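PDB 3OC9: UDP-N-acetylglucosamine pyrophosphorylase from Entamoeba histolytica, which probably catalyses the transfer of a uridylyl group from UTP to N-acetylglucosamine 1-phosphate, giving UDP-N-acetylglucosamine and diphosphate. Local coordinates for residues Gly224-Val227 with Arg232-Val235; Val10-Asn15 with Tyr256-Ile261; Ser262-Ser267 with Asp314-Ala319. All coordinates share one frame; numbering follows the deposited sequence.

Interaction 1 (Gly224-Val227 with Arg232-Val235)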
ATOM      1  N   GLY A 224       9.031 -10.628  -4.587  1.00 23.20           N
ATOM      2  CA  GLY A 224       9.196 -11.730  -3.605  1.00 21.89           C
ATOM      3  C   GLY A 224       8.027 -12.721  -3.658  1.00 21.32           C
ATOM      4  O   GLY A 224       6.910 -12.340  -4.056  1.00 18.99           O
ATOM      5  N   VAL A 225       8.260 -13.979  -3.249  1.00 20.55           N
ATOM      6  CA  VAL A 225       7.240 -15.042  -3.372  1.00 20.90           C
ATOM      7  C   VAL A 225       6.955 -15.788  -2.052  1.00 19.92           C
ATOM      8  O   VAL A 225       7.854 -15.938  -1.218  1.00 20.79           O
ATOM      9  CB  VAL A 225       7.557 -16.114  -4.495  1.00 21.65           C
ATOM     10  CG1 VAL A 225       7.737 -15.458  -5.889  1.00 22.91           C
ATOM     11  CG2 VAL A 225       8.774 -16.960  -4.140  1.00 23.14           C
ATOM     12  N   LEU A 226       5.720 -16.276  -1.874  1.00 19.42           N
ATOM     13  CA  LEU A 226       5.354 -17.013  -0.627  1.00 19.11           C
ATOM     14  C   LEU A 226       5.809 -18.478  -0.654  1.00 20.44           C
ATOM     15  O   LEU A 226       5.745 -19.145  -1.709  1.00 21.03           O
ATOM     16  CB  LEU A 226       3.830 -16.987  -0.384  1.00 18.95           C
ATOM     17  CG  LEU A 226       3.155 -15.606  -0.363  1.00 18.91           C
ATOM     18  CD1 LEU A 226       1.668 -15.763  -0.070  1.00 19.38           C
ATOM     19  CD2 LEU A 226       3.788 -14.647   0.679  1.00 18.10           C
ATOM     20  N   VAL A 227       6.231 -18.965   0.515  1.00 20.32           N
ATOM     21  CA  VAL A 227       6.602 -20.371   0.716  1.00 21.03           C
ATOM     22  C   VAL A 227       5.969 -20.863   2.035  1.00 22.04           C
ATOM     23  O   VAL A 227       5.551 -20.051   2.853  1.00 21.36           O
ATOM     24  CB  VAL A 227       8.164 -20.582   0.764  1.00 21.29           C
ATOM     25  CG1 VAL A 227       8.874 -20.062  -0.526  1.00 20.87           C
ATOM     26  CG2 VAL A 227       8.771 -19.944   2.014  1.00 21.36           C
ATOM     27  N   ARG A 232       3.874 -22.986   8.433  1.00 29.17           N
ATOM     28  CA  ARG A 232       3.813 -21.509   8.558  1.00 27.21           C
ATOM     29  C   ARG A 232       4.169 -20.796   7.241  1.00 26.35           C
ATOM     30  O   ARG A 232       4.989 -21.304   6.486  1.00 25.82           O
ATOM     31  CB  ARG A 232       4.750 -21.027   9.671  1.00 28.14           C
ATOM     32  CG  ARG A 232       4.476 -21.670  11.050  1.00 28.56           C
ATOM     33  CD  ARG A 232       3.062 -21.325  11.513  1.00 32.31           C
ATOM     34  NE  ARG A 232       2.698 -22.003  12.761  1.00 34.63           N
ATOM     35  CZ  ARG A 232       2.731 -21.446  13.968  1.00 36.92           C
ATOM     36  NH1 ARG A 232       3.122 -20.187  14.127  1.00 36.65           N
ATOM     37  NH2 ARG A 232       2.376 -22.162  15.035  1.00 38.57           N
ATOM     38  N   ILE A 233       3.576 -19.620   6.988  1.00 23.88           N
ATOM     39  CA  ILE A 233       3.854 -18.844   5.751  1.00 22.99           C
ATOM     40  C   ILE A 233       4.998 -17.831   5.917  1.00 22.09           C
ATOM     41  O   ILE A 233       5.059 -17.145   6.939  1.00 21.26           O
ATOM     42  CB  ILE A 233       2.561 -18.083   5.264  1.00 22.61           C
ATOM     43  CG1 ILE A 233       1.409 -19.060   4.996  1.00 26.08           C
ATOM     44  CG2 ILE A 233       2.854 -17.175   4.045  1.00 23.85           C
ATOM     45  CD1 ILE A 233       1.664 -20.053   3.830  1.00 27.64           C
ATOM     46  N   LYS A 234       5.897 -17.759   4.915  1.00 21.34           N
ATOM     47  CA  LYS A 234       7.038 -16.830   4.861  1.00 20.90           C
ATOM     48  C   LYS A 234       7.200 -16.201   3.466  1.00 20.83           C
ATOM     49  O   LYS A 234       6.721 -16.763   2.467  1.00 19.97           O
ATOM     50  CB  LYS A 234       8.373 -17.535   5.252  1.00 22.10           C
ATOM     51  CG  LYS A 234       8.482 -17.975   6.730  1.00 24.88           C
ATOM     52  CD  LYS A 234       9.758 -18.838   7.018  1.00 30.92           C
ATOM     53  CE  LYS A 234       9.693 -19.469   8.433  1.00 32.89           C
ATOM     54  NZ  LYS A 234      11.040 -19.993   8.941  1.00 36.57           N
ATOM     55  N   VAL A 235       7.853 -15.027   3.407  1.00 20.23           N
ATOM     56  CA  VAL A 235       8.305 -14.425   2.122  1.00 21.26           C
ATOM     57  C   VAL A 235       9.782 -14.719   1.854  1.00 22.58           C
ATOM     58  O   VAL A 235      10.634 -14.544   2.767  1.00 22.78           O
ATOM     59  CB  VAL A 235       8.078 -12.868   2.084  1.00 20.33           C
ATOM     60  CG1 VAL A 235       8.712 -12.227   0.847  1.00 22.80           C
ATOM     61  CG2 VAL A 235       6.576 -12.528   2.157  1.00 21.20           C
TER
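Leu226 faces Val235 and Val227 faces Lys234 across an antiparallel beta hairpin formed by strands 225-229 and 232-236; the axes of 225-227 and 232-235 approach to 4.8 Å, their directions 152° apart. The tight part is the backbone. Val227 and Lys234 form a hydrogen-bonded pair, with Val227 N donating to Lys234 O at 3.0 Å and Lys234 N to Val227 O at 3.1 Å, both nearly straight at hydrogen. The neighbouring Leu226-Val235 pair is non-hydrogen-bonded, and there methyls meet instead: Leu226 CD2 lies 3.8 Å from Val235 CG2 and 4.3 Å from Ile233 CG2. Leu226 reaches them because its CG stands opposite the carbonyl carbon (chi1 -54°) and CD2 branches toward the partner strand.

The face with Val227 and Lys234 is looser. Val227 CG2 lies 3.8 Å from Lys234 O and 4.1 Å from Lys234 CB, so it meets just the base of the lysine; beyond CG the chain runs extended and away, taking NZ to a salt bridge with Glu229. Arg232 likewise turns its guanidinium away, where NH1 bonds to Pro317 O. Between the two faces, Lys234 O serves twice, since besides accepting from Val227 N it receives a CA-H...O contact from Leu226 CA at 3.4 Å.

Interaction 2 (Val10-Asn15 with Tyr256-Ile261)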
ATOM      1  N   VAL A  10       2.513 -23.015  -1.778  1.00 22.62           N
ATOM      2  CA  VAL A  10       1.361 -22.363  -1.120  1.00 22.50           C
ATOM      3  C   VAL A  10       0.167 -22.332  -2.106  1.00 22.96           C
ATOM      4  O   VAL A  10       0.335 -21.872  -3.238  1.00 24.33           O
ATOM      5  CB  VAL A  10       1.730 -20.897  -0.705  1.00 22.42           C
ATOM      6  CG1 VAL A  10       0.515 -20.143  -0.137  1.00 22.98           C
ATOM      7  CG2 VAL A  10       2.893 -20.890   0.316  1.00 21.60           C
ATOM      8  N   ASP A  11      -1.023 -22.790  -1.686  1.00 22.77           N
ATOM      9  CA  ASP A  11      -2.251 -22.721  -2.528  1.00 23.96           C
ATOM     10  C   ASP A  11      -2.936 -21.332  -2.450  1.00 22.53           C
ATOM     11  O   ASP A  11      -3.031 -20.735  -1.359  1.00 22.75           O
ATOM     12  CB  ASP A  11      -3.295 -23.767  -2.110  1.00 25.46           C
ATOM     13  CG  ASP A  11      -2.780 -25.206  -2.170  1.00 29.60           C
ATOM     14  OD1 ASP A  11      -2.170 -25.610  -3.191  1.00 34.31           O
ATOM     15  OD2 ASP A  11      -2.989 -25.930  -1.179  1.00 35.32           O
ATOM     16  N   ILE A  12      -3.426 -20.852  -3.598  1.00 21.58           N
ATOM     17  CA  ILE A  12      -4.195 -19.586  -3.681  1.00 21.01           C
ATOM     18  C   ILE A  12      -5.623 -19.893  -3.222  1.00 21.26           C
ATOM     19  O   ILE A  12      -6.316 -20.688  -3.858  1.00 21.68           O
ATOM     20  CB  ILE A  12      -4.179 -18.998  -5.147  1.00 21.46           C
ATOM     21  CG1 ILE A  12      -2.729 -18.674  -5.587  1.00 22.44           C
ATOM     22  CG2 ILE A  12      -5.148 -17.767  -5.296  1.00 21.37           C
ATOM     23  CD1 ILE A  12      -2.554 -18.328  -7.104  1.00 23.14           C
ATOM     24  N   THR A  13      -6.042 -19.322  -2.087  1.00 20.78           N
ATOM     25  CA  THR A  13      -7.345 -19.661  -1.483  1.00 20.32           C
ATOM     26  C   THR A  13      -8.529 -19.376  -2.434  1.00 21.14           C
ATOM     27  O   THR A  13      -9.483 -20.176  -2.511  1.00 21.79           O
ATOM     28  CB  THR A  13      -7.546 -18.955  -0.097  1.00 20.78           C
ATOM     29  OG1 THR A  13      -6.297 -18.956   0.643  1.00 20.49           O
ATOM     30  CG2 THR A  13      -8.608 -19.678   0.720  1.00 19.12           C
ATOM     31  N   THR A  14      -8.464 -18.244  -3.136  1.00 20.30           N
ATOM     32  CA  THR A  14      -9.529 -17.799  -4.082  1.00 22.21           C
ATOM     33  C   THR A  14      -9.717 -18.694  -5.345  1.00 22.98           C
ATOM     34  O   THR A  14     -10.710 -18.537  -6.091  1.00 23.47           O
ATOM     35  CB  THR A  14      -9.365 -16.279  -4.466  1.00 21.54           C
ATOM     36  OG1 THR A  14      -8.036 -16.020  -4.964  1.00 21.57           O
ATOM     37  CG2 THR A  14      -9.603 -15.412  -3.259  1.00 21.71           C
ATOM     38  N   ASN A  15      -8.803 -19.639  -5.584  1.00 23.09           N
ATOM     39  CA  ASN A  15      -8.993 -20.647  -6.658  1.00 25.11           C
ATOM     40  C   ASN A  15     -10.165 -21.611  -6.356  1.00 26.25           C
ATOM     41  O   ASN A  15     -10.879 -22.052  -7.280  1.00 27.68           O
ATOM     42  CB  ASN A  15      -7.713 -21.493  -6.898  1.00 24.78           C
ATOM     43  CG  ASN A  15      -6.644 -20.775  -7.744  1.00 25.98           C
ATOM     44  OD1 ASN A  15      -6.852 -19.671  -8.259  1.00 29.71           O
ATOM     45  ND2 ASN A  15      -5.477 -21.414  -7.876  1.00 28.06           N
ATOM     46  N   TYR A 256       5.939 -22.056  -7.420  1.00 23.73           N
ATOM     47  CA  TYR A 256       5.903 -20.950  -6.440  1.00 22.72           C
ATOM     48  C   TYR A 256       5.505 -19.641  -7.153  1.00 21.54           C
ATOM     49  O   TYR A 256       6.363 -18.843  -7.569  1.00 21.74           O
ATOM     50  CB  TYR A 256       7.255 -20.825  -5.727  1.00 22.45           C
ATOM     51  CG  TYR A 256       7.596 -22.042  -4.865  1.00 24.32           C
ATOM     52  CD1 TYR A 256       7.254 -22.074  -3.505  1.00 23.01           C
ATOM     53  CD2 TYR A 256       8.254 -23.155  -5.409  1.00 26.11           C
ATOM     54  CE1 TYR A 256       7.550 -23.208  -2.704  1.00 25.57           C
ATOM     55  CE2 TYR A 256       8.554 -24.286  -4.617  1.00 27.80           C
ATOM     56  CZ  TYR A 256       8.205 -24.296  -3.269  1.00 27.59           C
ATOM     57  OH  TYR A 256       8.503 -25.412  -2.495  1.00 28.25           O
ATOM     58  N   ASN A 257       4.193 -19.438  -7.286  1.00 20.82           N
ATOM     59  CA  ASN A 257       3.626 -18.365  -8.126  1.00 20.78           C
ATOM     60  C   ASN A 257       2.952 -17.207  -7.365  1.00 20.49           C
ATOM     61  O   ASN A 257       2.353 -16.316  -7.985  1.00 19.68           O
ATOM     62  CB  ASN A 257       2.658 -18.952  -9.188  1.00 21.77           C
ATOM     63  CG  ASN A 257       1.393 -19.574  -8.581  1.00 23.32           C
ATOM     64  OD1 ASN A 257       1.286 -19.792  -7.361  1.00 21.94           O
ATOM     65  ND2 ASN A 257       0.409 -19.849  -9.443  1.00 25.43           N
ATOM     66  N   CYS A 258       3.056 -17.204  -6.034  1.00 19.23           N
ATOM     67  CA  CYS A 258       2.362 -16.179  -5.212  1.00 19.75           C
ATOM     68  C   CYS A 258       3.227 -14.919  -4.995  1.00 19.93           C
ATOM     69  O   CYS A 258       3.993 -14.835  -4.018  1.00 19.91           O
ATOM     70  CB  CYS A 258       1.916 -16.797  -3.856  1.00 19.60           C
ATOM     71  SG  CYS A 258       0.577 -18.063  -3.980  1.00 22.27           S
ATOM     72  N   GLY A 259       3.114 -13.942  -5.903  1.00 19.20           N
ATOM     73  CA  GLY A 259       3.879 -12.678  -5.800  1.00 19.22           C
ATOM     74  C   GLY A 259       3.341 -11.718  -4.735  1.00 19.40           C
ATOM     75  O   GLY A 259       2.230 -11.202  -4.874  1.00 19.14           O
ATOM     76  N   HIS A 260       4.149 -11.425  -3.702  1.00 18.14           N
ATOM     77  CA  HIS A 260       3.705 -10.540  -2.581  1.00 18.35           C
ATOM     78  C   HIS A 260       3.741  -9.061  -2.986  1.00 19.02           C
ATOM     79  O   HIS A 260       4.806  -8.545  -3.343  1.00 19.63           O
ATOM     80  CB  HIS A 260       4.605 -10.770  -1.330  1.00 18.01           C
ATOM     81  CG  HIS A 260       4.377  -9.782  -0.215  1.00 17.24           C
ATOM     82  ND1 HIS A 260       5.349  -8.893   0.203  1.00 17.77           N
ATOM     83  CD2 HIS A 260       3.291  -9.551   0.569  1.00 17.63           C
ATOM     84  CE1 HIS A 260       4.861  -8.143   1.185  1.00 20.01           C
ATOM     85  NE2 HIS A 260       3.616  -8.528   1.434  1.00 16.03           N
ATOM     86  N   ILE A 261       2.598  -8.372  -2.951  1.00 18.97           N
ATOM     87  CA  ILE A 261       2.561  -6.973  -3.459  1.00 21.20           C
ATOM     88  C   ILE A 261       2.228  -5.895  -2.398  1.00 20.20           C
ATOM     89  O   ILE A 261       1.921  -4.740  -2.743  1.00 20.85           O
ATOM     90  CB  ILE A 261       1.668  -6.783  -4.738  1.00 22.98           C
ATOM     91  CG1 ILE A 261       0.363  -7.530  -4.601  1.00 23.44           C
ATOM     92  CG2 ILE A 261       2.443  -7.148  -6.059  1.00 25.83           C
ATOM     93  CD1 ILE A 261      -0.610  -6.837  -3.693  1.00 23.59           C
TER
HETATM   94  O   HOH W   1      -0.239 -21.734  -6.058  1.00 26.07           O
HETATM   95  O   HOH W   2      -2.487 -21.281  -9.217  1.00 28.88           O
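Ile12 and Val10 lean on Cys258, the first residue of strand 258-261, and this sulfur is the centre of the first shell. Ile12 CG1 comes within 3.7 Å of Cys258 SG. Val10 approaches the same SG most closely through its carbonyl O, at 3.9 Å with no hydrogen bond assigned, while Val10 CG1 is more distant at 4.4 Å. The thiol is directed at them because SG lies opposite the carbonyl carbon of its own residue (chi1 -68°). One step along the chain, Ile12 CD1 meets the amide of Asn257 at a slant, 4.1 Å from both OD1 and ND2, and so sits against the polar end of that group without bonding to it.

No direct hydrogen bond joins the two segments; two waters do so instead. One donates to Val10 O at 2.9 Å and to Asn257 OD1 at 2.8 Å. The other accepts from Asn257 ND2 at 3.2 Å and, in a longer bond, from Asn15 ND2 at 3.3 Å.

Further out, the loop of Val10-Asn15 is held by the central sheet. Thr13 OG1 and Thr14 OG1 accept from Ile324 N and Glu326 N of strand 322-326, and Ile12 also packs on Ile213 of strand 209-215. The other partner is positioned by backbone bonds of Asn257 with Lys216 and of Cys258 with Leu226. The contact therefore lays an N-terminal loop against the side chains at the start of strand 258-261 in this GT-A-type fold.

The chemistry implies a division of labour: the sulfur serves mainly as a packing surface, and both atoms of the Asn257 amide are engaged according to type, OD1 accepting and ND2 donating, an arrangement consistent with its modelled orientation.

Interaction 3 (Ser262-Ser267 with Asp314-Ala319)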
ATOM      1  N   SER A 262       2.311  -6.267  -1.118  1.00 19.33           N
ATOM      2  CA  SER A 262       2.178  -5.313   0.019  1.00 18.78           C
ATOM      3  C   SER A 262       0.803  -4.613   0.138  1.00 17.82           C
ATOM      4  O   SER A 262       0.733  -3.391   0.346  1.00 16.27           O
ATOM      5  CB  SER A 262       3.301  -4.237   0.045  1.00 20.37           C
ATOM      6  OG  SER A 262       4.599  -4.793   0.214  1.00 24.82           O
ATOM      7  N   ILE A 263      -0.273  -5.390   0.015  1.00 15.99           N
ATOM      8  CA  ILE A 263      -1.631  -4.945   0.430  1.00 15.74           C
ATOM      9  C   ILE A 263      -2.156  -6.067   1.357  1.00 15.56           C
ATOM     10  O   ILE A 263      -2.588  -7.124   0.863  1.00 15.18           O
ATOM     11  CB  ILE A 263      -2.606  -4.683  -0.777  1.00 15.39           C
ATOM     12  CG1 ILE A 263      -1.994  -3.718  -1.815  1.00 15.77           C
ATOM     13  CG2 ILE A 263      -3.998  -4.127  -0.262  1.00 16.52           C
ATOM     14  CD1 ILE A 263      -2.734  -3.705  -3.193  1.00 18.25           C
ATOM     15  N   ASN A 264      -2.099  -5.846   2.685  1.00 15.30           N
ATOM     16  CA  ASN A 264      -2.327  -6.924   3.703  1.00 16.00           C
ATOM     17  C   ASN A 264      -3.354  -6.510   4.759  1.00 16.77           C
ATOM     18  O   ASN A 264      -3.288  -5.386   5.277  1.00 16.23           O
ATOM     19  CB  ASN A 264      -0.980  -7.318   4.392  1.00 15.64           C
ATOM     20  CG  ASN A 264       0.059  -7.867   3.378  1.00 16.80           C
ATOM     21  OD1 ASN A 264      -0.179  -8.888   2.733  1.00 16.49           O
ATOM     22  ND2 ASN A 264       1.208  -7.181   3.242  1.00 16.02           N
ATOM     23  N   GLY A 265      -4.313  -7.403   5.049  1.00 16.49           N
ATOM     24  CA  GLY A 265      -5.303  -7.180   6.121  1.00 16.65           C
ATOM     25  C   GLY A 265      -4.961  -7.937   7.413  1.00 17.15           C
ATOM     26  O   GLY A 265      -4.522  -9.087   7.354  1.00 17.04           O
ATOM     27  N   TYR A 266      -5.159  -7.279   8.566  1.00 17.01           N
ATOM     28  CA  TYR A 266      -4.819  -7.840   9.887  1.00 17.57           C
ATOM     29  C   TYR A 266      -5.977  -7.701  10.892  1.00 19.00           C
ATOM     30  O   TYR A 266      -6.600  -6.625  10.975  1.00 19.43           O
ATOM     31  CB  TYR A 266      -3.610  -7.102  10.489  1.00 17.81           C
ATOM     32  CG  TYR A 266      -2.315  -7.072   9.688  1.00 16.42           C
ATOM     33  CD1 TYR A 266      -1.447  -8.178   9.685  1.00 15.97           C
ATOM     34  CD2 TYR A 266      -1.921  -5.917   8.999  1.00 17.07           C
ATOM     35  CE1 TYR A 266      -0.234  -8.146   8.981  1.00 16.90           C
ATOM     36  CE2 TYR A 266      -0.689  -5.867   8.293  1.00 18.30           C
ATOM     37  CZ  TYR A 266       0.136  -6.981   8.279  1.00 18.13           C
ATOM     38  OH  TYR A 266       1.338  -6.927   7.576  1.00 20.06           O
ATOM     39  N   SER A 267      -6.243  -8.754  11.674  1.00 19.55           N
ATOM     40  CA  SER A 267      -7.194  -8.651  12.813  1.00 19.60           C
ATOM     41  C   SER A 267      -6.525  -7.879  13.960  1.00 20.08           C
ATOM     42  O   SER A 267      -5.294  -7.894  14.077  1.00 19.76           O
ATOM     43  CB  SER A 267      -7.697 -10.049  13.262  1.00 20.30           C
ATOM     44  OG  SER A 267      -6.679 -10.768  13.978  1.00 19.24           O
ATOM     45  N   ASP A 314       8.473 -10.264   7.933  1.00 20.63           N
ATOM     46  CA  ASP A 314       9.027 -11.297   8.827  1.00 20.95           C
ATOM     47  C   ASP A 314       8.081 -11.684   9.978  1.00 21.27           C
ATOM     48  O   ASP A 314       8.372 -12.638  10.706  1.00 21.65           O
ATOM     49  CB  ASP A 314      10.425 -10.898   9.379  1.00 21.90           C
ATOM     50  CG  ASP A 314      11.534 -10.977   8.316  1.00 24.70           C
ATOM     51  OD1 ASP A 314      11.491 -11.876   7.429  1.00 24.61           O
ATOM     52  OD2 ASP A 314      12.477 -10.137   8.365  1.00 24.95           O
ATOM     53  N   VAL A 315       6.952 -10.969  10.115  1.00 20.53           N
ATOM     54  CA  VAL A 315       5.908 -11.320  11.105  1.00 20.43           C
ATOM     55  C   VAL A 315       4.954 -12.442  10.626  1.00 19.34           C
ATOM     56  O   VAL A 315       4.301 -13.091  11.452  1.00 18.41           O
ATOM     57  CB  VAL A 315       5.105 -10.073  11.620  1.00 20.72           C
ATOM     58  CG1 VAL A 315       3.880  -9.766  10.748  1.00 21.14           C
ATOM     59  CG2 VAL A 315       4.685 -10.286  13.089  1.00 22.75           C
ATOM     60  N   PHE A 316       4.928 -12.701   9.315  1.00 18.37           N
ATOM     61  CA  PHE A 316       3.978 -13.694   8.743  1.00 18.04           C
ATOM     62  C   PHE A 316       3.984 -15.101   9.409  1.00 19.03           C
ATOM     63  O   PHE A 316       2.899 -15.678   9.613  1.00 18.08           O
ATOM     64  CB  PHE A 316       4.094 -13.826   7.192  1.00 18.00           C
ATOM     65  CG  PHE A 316       3.660 -12.590   6.375  1.00 16.46           C
ATOM     66  CD1 PHE A 316       3.120 -11.428   6.955  1.00 18.08           C
ATOM     67  CD2 PHE A 316       3.806 -12.631   4.972  1.00 17.07           C
ATOM     68  CE1 PHE A 316       2.739 -10.306   6.132  1.00 18.12           C
ATOM     69  CE2 PHE A 316       3.427 -11.512   4.137  1.00 18.07           C
ATOM     70  CZ  PHE A 316       2.880 -10.363   4.719  1.00 16.28           C
ATOM     71  N   PRO A 317       5.180 -15.666   9.754  1.00 19.82           N
ATOM     72  CA  PRO A 317       5.157 -17.035  10.343  1.00 21.11           C
ATOM     73  C   PRO A 317       4.594 -17.138  11.786  1.00 21.99           C
ATOM     74  O   PRO A 317       4.359 -18.261  12.290  1.00 23.18           O
ATOM     75  CB  PRO A 317       6.626 -17.507  10.265  1.00 21.71           C
ATOM     76  CG  PRO A 317       7.445 -16.300   9.914  1.00 22.49           C
ATOM     77  CD  PRO A 317       6.541 -15.229   9.361  1.00 19.79           C
ATOM     78  N   LEU A 318       4.355 -15.990  12.431  1.00 21.66           N
ATOM     79  CA  LEU A 318       3.679 -15.968  13.745  1.00 22.57           C
ATOM     80  C   LEU A 318       2.204 -16.417  13.666  1.00 23.34           C
ATOM     81  O   LEU A 318       1.655 -16.991  14.626  1.00 23.69           O
ATOM     82  CB  LEU A 318       3.798 -14.566  14.386  1.00 22.99           C
ATOM     83  CG  LEU A 318       3.187 -14.298  15.781  1.00 25.51           C
ATOM     84  CD1 LEU A 318       3.848 -15.142  16.869  1.00 27.13           C
ATOM     85  CD2 LEU A 318       3.291 -12.821  16.134  1.00 27.10           C
ATOM     86  N   ALA A 319       1.558 -16.156  12.530  1.00 22.39           N
ATOM     87  CA  ALA A 319       0.128 -16.502  12.344  1.00 22.85           C
ATOM     88  C   ALA A 319      -0.166 -18.000  12.112  1.00 23.63           C
ATOM     89  O   ALA A 319       0.630 -18.684  11.458  1.00 24.47           O
ATOM     90  CB  ALA A 319      -0.449 -15.671  11.191  1.00 22.59           C
TER
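The Phe316 ring presents its edge to the strand of Ser262-Ser267: Asn264 ND2 and Tyr266 OH both lie at that edge, close to the ring plane. The amide of Asn264 is turned 77° against the ring, and Phe316 CZ stands over the amide's flat side, 3.9 Å from OD1 and 3.9 Å from ND2, with CG almost as near. This is an edge-to-face meeting in which the phenyl supplies the edge. Tyr266 arrives at about a right angle to Phe316 and touches it only through its hydroxyl, whose OH is 3.9 Å from Phe316 CE1. No hydrogen bond crosses the contact, so the approach is one of van der Waals packing.

The ring reaches this far because Phe316 CG is placed opposite the carbonyl carbon, and a chi2 of -3° aligns the ring plane with the CA-CB bond, instead of the commoner setting nearly perpendicular to it. The amide has a second tie, for Asn264 ND2 is hydrogen-bonded to His260 NE2, which should restrain the rotation of the amide under Phe316 CZ. Phe316 itself belongs to a 3-10 turn, as the bonds from Leu318 N to Val315 O (3.1 Å) and from Ala319 N to Phe316 O (3.2 Å) show by their three-residue spacing.

The contact is buried. Strand 263-267 runs antiparallel to strand 180-184 and to strand 209-215 in the mixed central sheet, and Phe316 also rests on Ile211 of the latter. Past the strand, Ser267 is the N-cap of helix 268-274, its OG accepting from Phe270 N; that helix meets the 3-10 segment where Val315 touches Ala274 and Leu318 touches Phe270.

From the N terminus, Val10-Asn15 waits 240 residues for Tyr256-Ile261, so interaction 2 closes by far the longest loop. Within that span lies interaction 1, a local hairpin with four residues between its segments. Interaction 3 opens at Ser262, directly after interaction 2 ends, and closes 46 residues later; it follows the other two in series, and no loops cross. Spatially the three adjoin. Gly224 O probably bonds to His260 N at 2.9 Å, setting the hairpin beside strand 258-261, while Ile233 O packs against Pro317 CD at 3.4 Å. Thus the N-terminal loop, hairpin and 3-10 turn gather around consecutive strands 258-261 and 263-267 of the central sheet.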